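Local coordinates for carboxylesterase YBFK (Bacillus subtilis, PDB 4CCY), which hydrolyses carboxylic esters to an alcohol and a carboxylate, as a cytoplasmic carboxylesterase of the alpha/beta-hydrolase superfamily, at residues 160-165 against 246-251; 152-157 against 238-243; 188-193 against 272-277; 224-229 against 257-262. All coordinates share one frame; numbering follows the deposited sequence.

Contact 1. Residues 160-165 against 246-251; sequences SFHPDV and MYHQQM. With NA (sodium ion), chain C.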
# COMPACT_ATOMS: atom_id res chain seq x y z
N SER A 160 12.65 10.52 -6.76
CA SER A 160 12.52 9.77 -8.02
C SER A 160 13.04 8.34 -7.92
O SER A 160 13.99 8.09 -7.18
CB SER A 160 13.30 10.47 -9.14
OG SER A 160 12.80 11.76 -9.37
N PHE A 161 12.43 7.43 -8.67
CA PHE A 161 12.90 6.04 -8.76
C PHE A 161 14.27 6.00 -9.42
O PHE A 161 14.61 6.90 -10.19
CB PHE A 161 11.98 5.21 -9.67
CG PHE A 161 10.72 4.71 -9.01
CD1 PHE A 161 10.73 4.23 -7.70
CD2 PHE A 161 9.53 4.68 -9.73
CE1 PHE A 161 9.55 3.76 -7.12
CE2 PHE A 161 8.35 4.21 -9.16
CZ PHE A 161 8.37 3.75 -7.85
N HIS A 162 15.04 4.95 -9.12
CA HIS A 162 16.18 4.60 -9.97
C HIS A 162 15.60 4.24 -11.30
O HIS A 162 14.54 3.63 -11.35
CB HIS A 162 16.95 3.39 -9.43
CG HIS A 162 17.64 3.63 -8.11
ND1 HIS A 162 18.39 4.73 -7.87
CD2 HIS A 162 17.67 2.86 -6.94
CE1 HIS A 162 18.87 4.67 -6.61
NE2 HIS A 162 18.42 3.53 -6.04
N PRO A 163 16.28 4.65 -12.41
CA PRO A 163 15.94 4.26 -13.78
C PRO A 163 15.61 2.76 -13.93
O PRO A 163 14.70 2.42 -14.70
CB PRO A 163 17.20 4.62 -14.55
CG PRO A 163 17.71 5.82 -13.85
CD PRO A 163 17.37 5.64 -12.39
N ASP A 164 16.33 1.90 -13.20
CA ASP A 164 16.08 0.44 -13.08
C ASP A 164 14.61 0.08 -12.90
O ASP A 164 14.12 -0.90 -13.50
CB ASP A 164 16.83 -0.14 -11.86
CG ASP A 164 18.27 -0.53 -12.18
OD1 ASP A 164 18.56 -1.01 -13.29
OD2 ASP A 164 19.14 -0.38 -11.29
N VAL A 165 13.92 0.85 -12.05
CA VAL A 165 12.56 0.51 -11.63
C VAL A 165 11.64 0.27 -12.82
O VAL A 165 10.83 -0.65 -12.83
CB VAL A 165 11.97 1.58 -10.67
CG1 VAL A 165 10.49 1.32 -10.41
CG2 VAL A 165 12.75 1.59 -9.36
N MET A 246 14.62 0.56 -4.71
CA MET A 246 13.90 1.34 -5.71
C MET A 246 14.35 2.79 -5.87
O MET A 246 14.06 3.42 -6.88
CB MET A 246 12.39 1.32 -5.43
CG MET A 246 11.76 -0.06 -5.35
SD MET A 246 9.96 0.09 -5.45
CE MET A 246 9.74 0.08 -7.23
N TYR A 247 15.04 3.32 -4.85
CA TYR A 247 15.52 4.70 -4.86
C TYR A 247 16.53 4.95 -3.75
O TYR A 247 16.86 4.03 -2.98
CB TYR A 247 14.36 5.71 -4.75
CG TYR A 247 13.34 5.41 -3.68
CD1 TYR A 247 13.56 5.79 -2.35
CD2 TYR A 247 12.14 4.79 -3.99
CE1 TYR A 247 12.61 5.55 -1.37
CE2 TYR A 247 11.20 4.53 -3.01
CZ TYR A 247 11.44 4.91 -1.70
OH TYR A 247 10.50 4.67 -0.72
N HIS A 248 17.04 6.19 -3.68
CA HIS A 248 17.95 6.59 -2.61
C HIS A 248 17.15 7.04 -1.43
O HIS A 248 16.75 8.21 -1.34
CB HIS A 248 18.90 7.69 -3.06
CG HIS A 248 19.97 7.23 -4.02
ND1 HIS A 248 20.76 6.17 -3.75
CD2 HIS A 248 20.36 7.71 -5.25
CE1 HIS A 248 21.61 5.98 -4.77
NE2 HIS A 248 21.37 6.92 -5.69
N GLN A 249 16.92 6.12 -0.50
CA GLN A 249 16.07 6.43 0.66
C GLN A 249 16.65 7.51 1.57
O GLN A 249 15.91 8.19 2.27
CB GLN A 249 15.69 5.16 1.44
CG GLN A 249 16.81 4.52 2.26
CD GLN A 249 17.91 3.94 1.40
OE1 GLN A 249 17.70 3.52 0.26
NE2 GLN A 249 19.11 3.92 1.94
N GLN A 250 17.98 7.70 1.55
CA GLN A 250 18.59 8.79 2.32
C GLN A 250 18.07 10.16 1.84
O GLN A 250 17.60 10.96 2.65
CB GLN A 250 20.13 8.72 2.28
CG GLN A 250 20.82 9.71 3.21
CD GLN A 250 20.44 9.55 4.68
OE1 GLN A 250 20.29 8.43 5.19
NE2 GLN A 250 20.28 10.66 5.37
N MET A 251 18.15 10.41 0.54
CA MET A 251 17.63 11.63 -0.07
C MET A 251 16.13 11.83 0.15
O MET A 251 15.68 12.94 0.38
CB MET A 251 17.95 11.65 -1.57
CG MET A 251 19.44 11.75 -1.91
SD MET A 251 19.78 11.68 -3.68
CE MET A 251 18.92 13.14 -4.29
NA NA C . 18.53 2.50 -1.63
O HOH W 1 16.72 8.01 -6.12
O HOH W 2 19.32 1.94 -4.10
O HOH W 3 20.31 4.30 -1.81
O HOH W 4 20.15 1.30 -0.25
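His-162 sets its CE1 over the centre of the His-248 imidazole, a T-shaped pair of two histidines whose planes stand at 84° with centroids 4.6 Å apart. The pair joins two loops of the alpha/beta-hydrolase fold that lead into helices 164-170 and 249-259, His-248 being the N-cap residue of the latter. The His-162 ring also turns one face to the backbone of Tyr-247, whose CA makes a CH-pi contact 3.6 Å from the ring centroid. One direct hydrogen bond links the loops, from His-162 N to Met-246 O, 2.9 Å long and nearly straight at 167°. A water adds a bridge, donating to Ser-160 O and accepting from His-248 N.

Deeper in, Met-246 lies beside Phe-161, and its SD approaches that ring obliquely in a Met-aromatic contact. The bend at chi3 (87°) places CE against Phe-161 CE1 and, tightly, 3.5 Å from Val-165 CG1. Met-246 also packs on His-273 of the presumed charge relay, so the hydrophobic part of the contact backs the active site. At the outer end a sodium ion is held by Tyr-247 O, Gln-249 OE1, Glu-244 O and three waters. Two of these waters tie the histidines to the metal: one meets His-162 NE2 at 2.7 Å, while another lies in the plane of the His-248 ring, 2.7 Å from ND1.

Contact 2. Residues 152-157 against 238-243; sequences ISPAEA and LMFGEH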
# COMPACT_ATOMS: atom_id res chain seq x y z
N ILE A 152 4.90 3.79 4.44
CA ILE A 152 6.04 2.85 4.46
C ILE A 152 6.55 2.55 3.05
O ILE A 152 5.78 2.14 2.19
CB ILE A 152 5.68 1.51 5.19
CG1 ILE A 152 4.99 1.75 6.54
CG2 ILE A 152 6.93 0.63 5.37
CD1 ILE A 152 4.37 0.50 7.15
N SER A 153 7.85 2.78 2.83
CA SER A 153 8.53 2.51 1.56
C SER A 153 7.73 3.01 0.36
O SER A 153 7.41 2.22 -0.55
CB SER A 153 8.82 1.02 1.43
OG SER A 153 9.56 0.57 2.55
N PRO A 154 7.40 4.32 0.34
CA PRO A 154 6.47 4.82 -0.68
C PRO A 154 7.02 4.67 -2.10
O PRO A 154 8.25 4.68 -2.32
CB PRO A 154 6.27 6.30 -0.29
CG PRO A 154 7.48 6.65 0.53
CD PRO A 154 7.87 5.38 1.25
N ALA A 155 6.11 4.46 -3.05
CA ALA A 155 6.45 4.40 -4.47
C ALA A 155 6.68 5.84 -4.93
O ALA A 155 5.72 6.59 -5.15
CB ALA A 155 5.31 3.74 -5.25
N GLU A 156 7.95 6.22 -5.05
CA GLU A 156 8.35 7.62 -5.25
C GLU A 156 7.77 8.51 -4.15
O GLU A 156 8.03 8.28 -2.97
CB GLU A 156 8.00 8.13 -6.65
CG GLU A 156 8.89 7.54 -7.72
CD GLU A 156 8.94 8.37 -8.99
OE1 GLU A 156 7.95 9.07 -9.29
OE2 GLU A 156 9.97 8.30 -9.69
N ALA A 157 7.00 9.53 -4.54
CA ALA A 157 6.39 10.48 -3.61
C ALA A 157 7.39 11.49 -3.05
O ALA A 157 7.18 12.70 -3.18
CB ALA A 157 5.64 9.76 -2.49
N LEU A 238 6.78 8.34 8.48
CA LEU A 238 7.43 7.90 7.24
C LEU A 238 8.58 6.93 7.53
O LEU A 238 9.53 7.27 8.25
CB LEU A 238 7.97 9.11 6.46
CG LEU A 238 8.62 8.81 5.10
CD1 LEU A 238 7.67 8.07 4.16
CD2 LEU A 238 9.14 10.08 4.45
N MET A 239 8.50 5.74 6.95
CA MET A 239 9.48 4.70 7.21
C MET A 239 10.10 4.17 5.92
O MET A 239 9.40 3.81 4.98
CB MET A 239 8.86 3.54 8.01
CG MET A 239 8.23 3.98 9.34
SD MET A 239 7.55 2.61 10.28
CE MET A 239 9.03 1.84 10.91
N PHE A 240 11.42 4.13 5.89
CA PHE A 240 12.15 3.48 4.80
C PHE A 240 13.01 2.36 5.37
O PHE A 240 13.36 2.38 6.56
CB PHE A 240 13.09 4.46 4.11
CG PHE A 240 12.42 5.67 3.53
CD1 PHE A 240 11.79 5.62 2.29
CD2 PHE A 240 12.46 6.89 4.21
CE1 PHE A 240 11.20 6.76 1.75
CE2 PHE A 240 11.88 8.02 3.68
CZ PHE A 240 11.24 7.96 2.45
N GLY A 241 13.36 1.41 4.52
CA GLY A 241 14.32 0.36 4.87
C GLY A 241 15.70 0.75 4.36
O GLY A 241 15.83 1.28 3.26
N GLU A 242 16.73 0.48 5.16
CA GLU A 242 18.10 0.88 4.76
C GLU A 242 18.57 0.27 3.43
O GLU A 242 19.45 0.83 2.79
CB GLU A 242 19.12 0.60 5.88
CG GLU A 242 19.28 -0.86 6.26
CD GLU A 242 20.59 -1.15 6.97
OE1 GLU A 242 21.56 -0.37 6.83
OE2 GLU A 242 20.65 -2.17 7.68
N HIS A 243 17.96 -0.85 3.03
CA HIS A 243 18.32 -1.58 1.81
C HIS A 243 17.36 -1.38 0.64
O HIS A 243 17.38 -2.16 -0.31
CB HIS A 243 18.48 -3.07 2.12
CG HIS A 243 19.62 -3.38 3.07
ND1 HIS A 243 20.85 -2.82 2.94
CD2 HIS A 243 19.68 -4.22 4.19
CE1 HIS A 243 21.65 -3.27 3.93
NE2 HIS A 243 20.94 -4.13 4.69
O HOH W 5 11.89 1.56 2.05
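Ile-152 and Met-239 form a parallel beta bridge with their CA atoms 4.8 Å apart, and Ser-153 N continues it with an almost perfectly straight hydrogen bond (178°) to Met-239 O, 2.8 Å long. The bridge ties the end of strand 146-152 to strand 236-241 in the central sheet of the alpha/beta-hydrolase fold. Beyond it the segment 152-157 leaves the sheet through Ser-153 and Pro-154. The side chains of Ile-152 and Met-239 share one face, which helix 280-290 covers, and their own contact is loose.

The Pro-154 ring makes the main apolar contact. It crosses Phe-240 at about a right angle, its CD lying 3.6 Å from Phe-240 CE1 in an oblique approach to the aromatic ring, and its CG rests 3.9 Å from Leu-238 CD1. Helix 249-259 packs against these same Leu-238 and Phe-240 side chains. An alanine in place of Pro-154 would lack CG and CD, and would probably open a gap beside Leu-238 CD1 and Phe-240 CE1 and give the departing backbone more freedom to turn.

Ser-153 OG, anti to the carbonyl carbon (chi1 -55°), accepts a bond from a water at 2.6 Å; this water in turn accepts from Gly-241 N at 2.9 Å, bridging Ser-153 to strand 236-241 where the backbones part. The same hydroxyl bonds to His-273 O. Because that carbonyl can only accept, the serine must supply the proton, and its hydroxyl thus couples the strand ends to the loop of the presumed catalytic histidine.

Contact 3. Residues 188-193 against 272-277; sequences DSYDLH and GHLLSL. With NA (sodium ion), chain D.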
# COMPACT_ATOMS: atom_id res chain seq x y z
N ASP A 188 18.70 -9.85 -1.00
CA ASP A 188 19.31 -11.14 -0.71
C ASP A 188 19.05 -11.67 0.70
O ASP A 188 19.36 -12.82 0.99
CB ASP A 188 20.81 -11.11 -1.02
CG ASP A 188 21.08 -11.07 -2.51
OD1 ASP A 188 20.29 -11.68 -3.26
OD2 ASP A 188 22.05 -10.41 -2.94
N SER A 189 18.45 -10.85 1.55
CA SER A 189 18.23 -11.21 2.95
C SER A 189 16.81 -11.65 3.28
O SER A 189 16.56 -12.16 4.37
CB SER A 189 18.60 -10.04 3.87
OG SER A 189 19.98 -9.74 3.76
N TYR A 190 15.88 -11.46 2.35
CA TYR A 190 14.49 -11.78 2.64
C TYR A 190 13.83 -12.60 1.53
O TYR A 190 13.99 -12.29 0.35
CB TYR A 190 13.69 -10.50 2.92
CG TYR A 190 12.23 -10.77 3.22
CD1 TYR A 190 11.84 -11.35 4.43
CD2 TYR A 190 11.23 -10.46 2.29
CE1 TYR A 190 10.51 -11.61 4.70
CE2 TYR A 190 9.89 -10.72 2.56
CZ TYR A 190 9.54 -11.29 3.77
OH TYR A 190 8.22 -11.56 4.05
N ASP A 191 13.12 -13.65 1.93
CA ASP A 191 12.26 -14.42 1.03
C ASP A 191 10.83 -14.24 1.48
O ASP A 191 10.53 -14.35 2.66
CB ASP A 191 12.57 -15.92 1.10
CG ASP A 191 13.97 -16.27 0.63
OD1 ASP A 191 14.41 -15.74 -0.40
OD2 ASP A 191 14.61 -17.10 1.30
N LEU A 192 9.94 -13.99 0.52
CA LEU A 192 8.52 -13.96 0.80
C LEU A 192 8.10 -15.33 1.32
O LEU A 192 8.74 -16.33 1.01
CB LEU A 192 7.74 -13.66 -0.47
CG LEU A 192 7.91 -12.26 -1.03
CD1 LEU A 192 7.18 -12.15 -2.37
CD2 LEU A 192 7.39 -11.23 -0.03
N HIS A 193 7.02 -15.36 2.11
CA HIS A 193 6.35 -16.62 2.38
C HIS A 193 6.00 -17.25 1.04
O HIS A 193 5.62 -16.55 0.12
CB HIS A 193 5.09 -16.41 3.21
CG HIS A 193 4.46 -17.69 3.69
ND1 HIS A 193 3.81 -18.54 2.86
CD2 HIS A 193 4.41 -18.27 4.96
CE1 HIS A 193 3.38 -19.60 3.56
NE2 HIS A 193 3.74 -19.44 4.84
N GLY A 272 14.78 -3.98 3.54
CA GLY A 272 14.68 -3.30 2.25
C GLY A 272 13.34 -2.62 2.07
O GLY A 272 12.78 -2.04 3.01
N HIS A 273 12.82 -2.70 0.85
CA HIS A 273 11.53 -2.14 0.46
C HIS A 273 10.37 -2.70 1.25
O HIS A 273 9.47 -1.95 1.65
CB HIS A 273 11.29 -2.42 -1.03
CG HIS A 273 10.10 -1.69 -1.61
ND1 HIS A 273 10.05 -0.35 -1.70
CD2 HIS A 273 8.89 -2.17 -2.13
CE1 HIS A 273 8.87 0.03 -2.26
NE2 HIS A 273 8.16 -1.09 -2.52
N LEU A 274 10.38 -4.01 1.47
CA LEU A 274 9.22 -4.72 2.03
C LEU A 274 9.22 -4.70 3.56
O LEU A 274 9.13 -5.75 4.21
CB LEU A 274 9.16 -6.14 1.47
CG LEU A 274 8.99 -6.26 -0.05
CD1 LEU A 274 8.93 -7.73 -0.43
CD2 LEU A 274 7.77 -5.50 -0.57
N LEU A 275 9.27 -3.50 4.11
CA LEU A 275 9.56 -3.27 5.52
C LEU A 275 8.53 -3.89 6.48
O LEU A 275 8.91 -4.41 7.53
CB LEU A 275 9.74 -1.77 5.78
CG LEU A 275 10.10 -1.19 7.15
CD1 LEU A 275 11.16 -2.01 7.89
CD2 LEU A 275 10.55 0.26 6.99
N SER A 276 7.25 -3.83 6.13
CA SER A 276 6.23 -4.39 7.01
C SER A 276 6.29 -5.92 7.04
O SER A 276 5.83 -6.54 8.02
CB SER A 276 4.83 -3.91 6.61
OG SER A 276 4.55 -4.29 5.27
N LEU A 277 6.84 -6.52 5.99
CA LEU A 277 6.99 -7.98 5.91
C LEU A 277 8.30 -8.48 6.51
O LEU A 277 8.34 -9.55 7.12
CB LEU A 277 6.85 -8.47 4.46
CG LEU A 277 5.45 -8.50 3.82
CD1 LEU A 277 5.57 -8.56 2.31
CD2 LEU A 277 4.59 -9.65 4.35
NA NA D . 15.15 -12.45 -1.78
O HOH W 6 13.54 -13.99 -2.52
O HOH W 7 16.41 -14.02 -0.71
O HOH W 8 16.34 -12.05 -3.60
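Tyr-190 and Leu-277 cross at about a right angle, the tyrosine reaching over the leucine with its phenol end. Its CG is anti to the backbone N (chi1 180°), and the hydroxyl oxygen OH comes to 3.4 Å from Leu-277 CB, with CZ following at 4.0 Å from that same carbon. Leu-277 O lies obliquely to the ring, as does Leu-274 CD1, which approaches Tyr-190 CE2 at 4.3 Å. Leu-192 complements this from farther along the loop. Its CD2 methyl is shared by two partners, meeting Leu-274 CD1 at 3.8 Å across a side chain set about perpendicular to its own, and Leu-277 CD1 at 4.0 Å at a more slanting angle. The three leucines thus meet through their methyls, and the tyrosine through its hydroxyl and ring, without a polar bond between the segments. Thr-186 and Ile-182 of helix 175-186 and Tyr-71 of helix 71-80 extend the apolar surroundings.

On the backbone side, Tyr-190 O binds a sodium ion at 2.4 Å, together with Thr-186 OG1, Gly-187 O and three waters. Asp-191 OD1 joins as a second-shell group, accepting hydrogen bonds from two of those waters. The metal thereby ties the loop to the end of helix 175-186; from this loop Tyr-190 and Leu-192 reach residues 272-277. That segment carries His-273, hydrogen-bonded through NE2 to Ser-129 OG and through ND1 to Glu-244 OE1, the charge-relay geometry of an alpha/beta-hydrolase Ser-His-Glu triad, assigned here by similarity.

Contact 4. Residues 224-229 against 257-262; sequences FTDQEL and SVLVPG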
# COMPACT_ATOMS: atom_id res chain seq x y z
N PHE A 224 6.05 14.31 -5.14
CA PHE A 224 5.35 15.51 -4.67
C PHE A 224 6.33 16.69 -4.61
O PHE A 224 7.50 16.49 -4.27
CB PHE A 224 4.67 15.25 -3.33
CG PHE A 224 3.57 14.22 -3.43
CD1 PHE A 224 2.30 14.59 -3.84
CD2 PHE A 224 3.84 12.88 -3.17
CE1 PHE A 224 1.29 13.63 -3.97
CE2 PHE A 224 2.85 11.93 -3.30
CZ PHE A 224 1.57 12.30 -3.69
N THR A 225 5.86 17.88 -4.98
CA THR A 225 6.74 19.05 -5.03
C THR A 225 6.99 19.58 -3.62
O THR A 225 6.26 19.23 -2.69
CB THR A 225 6.12 20.21 -5.84
OG1 THR A 225 4.91 20.63 -5.20
CG2 THR A 225 5.86 19.78 -7.28
N ASP A 226 8.03 20.40 -3.45
CA ASP A 226 8.25 21.10 -2.18
C ASP A 226 6.96 21.80 -1.76
O ASP A 226 6.55 21.69 -0.62
CB ASP A 226 9.38 22.13 -2.30
CG ASP A 226 10.72 21.49 -2.59
OD1 ASP A 226 10.80 20.26 -2.78
OD2 ASP A 226 11.72 22.24 -2.64
N GLN A 227 6.34 22.49 -2.71
CA GLN A 227 5.08 23.20 -2.50
C GLN A 227 4.01 22.32 -1.87
O GLN A 227 3.38 22.71 -0.88
CB GLN A 227 4.60 23.83 -3.83
CG GLN A 227 3.23 24.47 -3.81
CD GLN A 227 2.93 25.26 -5.08
OE1 GLN A 227 2.99 24.73 -6.19
NE2 GLN A 227 2.59 26.54 -4.92
N GLU A 228 3.80 21.12 -2.42
CA GLU A 228 2.79 20.21 -1.88
C GLU A 228 3.18 19.70 -0.50
O GLU A 228 2.36 19.71 0.40
CB GLU A 228 2.50 19.05 -2.82
CG GLU A 228 1.85 19.49 -4.12
CD GLU A 228 1.91 18.42 -5.20
OE1 GLU A 228 3.02 17.92 -5.53
OE2 GLU A 228 0.84 18.08 -5.72
N LEU A 229 4.44 19.28 -0.35
CA LEU A 229 4.90 18.65 0.89
C LEU A 229 4.88 19.62 2.08
O LEU A 229 4.52 19.23 3.20
CB LEU A 229 6.29 18.05 0.71
CG LEU A 229 6.42 16.81 -0.21
CD1 LEU A 229 7.85 16.28 -0.16
CD2 LEU A 229 5.46 15.70 0.18
N SER A 257 12.00 15.07 5.76
CA SER A 257 12.30 15.64 7.06
C SER A 257 12.34 17.16 7.02
O SER A 257 11.88 17.81 7.94
CB SER A 257 13.63 15.10 7.60
OG SER A 257 13.50 13.73 7.92
N VAL A 258 12.88 17.72 5.94
CA VAL A 258 13.00 19.17 5.79
C VAL A 258 11.65 19.82 5.50
O VAL A 258 11.32 20.87 6.08
CB VAL A 258 14.02 19.57 4.69
CG1 VAL A 258 14.02 21.08 4.46
CG2 VAL A 258 15.43 19.13 5.08
N LEU A 259 10.86 19.20 4.63
CA LEU A 259 9.67 19.85 4.07
C LEU A 259 8.37 19.64 4.85
O LEU A 259 7.57 20.56 4.95
CB LEU A 259 9.48 19.46 2.60
CG LEU A 259 10.63 19.86 1.66
CD1 LEU A 259 10.47 19.21 0.30
CD2 LEU A 259 10.75 21.38 1.52
N VAL A 260 8.15 18.44 5.39
CA VAL A 260 6.85 18.09 5.98
C VAL A 260 6.79 18.47 7.47
O VAL A 260 7.51 17.88 8.27
CB VAL A 260 6.54 16.58 5.81
CG1 VAL A 260 5.15 16.26 6.30
CG2 VAL A 260 6.70 16.14 4.36
N PRO A 261 5.90 19.43 7.84
CA PRO A 261 5.77 19.88 9.24
C PRO A 261 5.40 18.77 10.24
O PRO A 261 4.39 18.08 10.08
CB PRO A 261 4.63 20.91 9.17
CG PRO A 261 4.61 21.36 7.75
CD PRO A 261 4.96 20.14 6.96
N GLY A 262 6.23 18.61 11.27
CA GLY A 262 5.97 17.64 12.34
C GLY A 262 6.14 16.18 11.96
O GLY A 262 5.72 15.31 12.70
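Leu-259 and Asp-226 both hold CG anti to the carbonyl carbon, with chi1 of -61° and -64°, and the two side chains meet obliquely between their helices. The leucine's CD1 lies 3.3 Å from Asp-226 OD1 and 3.7 Å from Asp-226 CG, while CD2 lies beside Asp-226 CB. The carboxylate's polar partner is elsewhere: OD1 forms a salt bridge with Arg-255 NH2, one turn back along helix 249-259, and the same NH2 bonds to Phe-224 O. Leu-259 therefore packs against the carboxylate itself, beside its salt bridge.

The contact joins the first turn of helix 226-230 to the end of helix 249-259 in the alpha/beta-hydrolase fold, away from the annotated sites. A capping box opens the shorter helix: Glu-228 N donates to Thr-225 OG1 at 3.0 Å, and Thr-225 N returns a bond at 2.9 Å to Glu-228 OE1, which accepts through its lone pair anti to the other carboxylate oxygen. OE1 also has Tyr-222 OH as a partner.

Leu-229, on the next part of this helix, turns toward the other segment. Its CD1 meets Leu-259 CD1 at 4.0 Å and its CB faces Leu-259 CB at the same distance. An alanine at Leu-259 would probably leave Leu-229 CD1 and the flank of Asp-226 without their apolar neighbour. Where helix 249-259 ends, Val-260 CG2 packs 4.1 Å from Leu-229 CB, and Pro-261 CD rests 3.9 Å from Leu-229 O.

In the fold
Every first segment precedes residues 238-243, after which the second segments follow in the order of contacts 2, 1, 4 and 3. Contacts 1, 2 and 3, each spanning about 80 residues, therefore interlace; contact 4 crosses contacts 1 and 2 and lies within contact 3 only. Contact 2 lies nearest the middle, on the central sheet; contacts 1 and 3 touch it, their centres 10 and 13 Å away, and also touch each other, 17 Å apart between centres. These three gather round the presumed triad. Contact 4, about 28 Å from contact 3 between centres, ties peripheral helices, sharing helix 249-259 with contact 1 and meeting contact 2 where Ala-157 O bonds Phe-224 N.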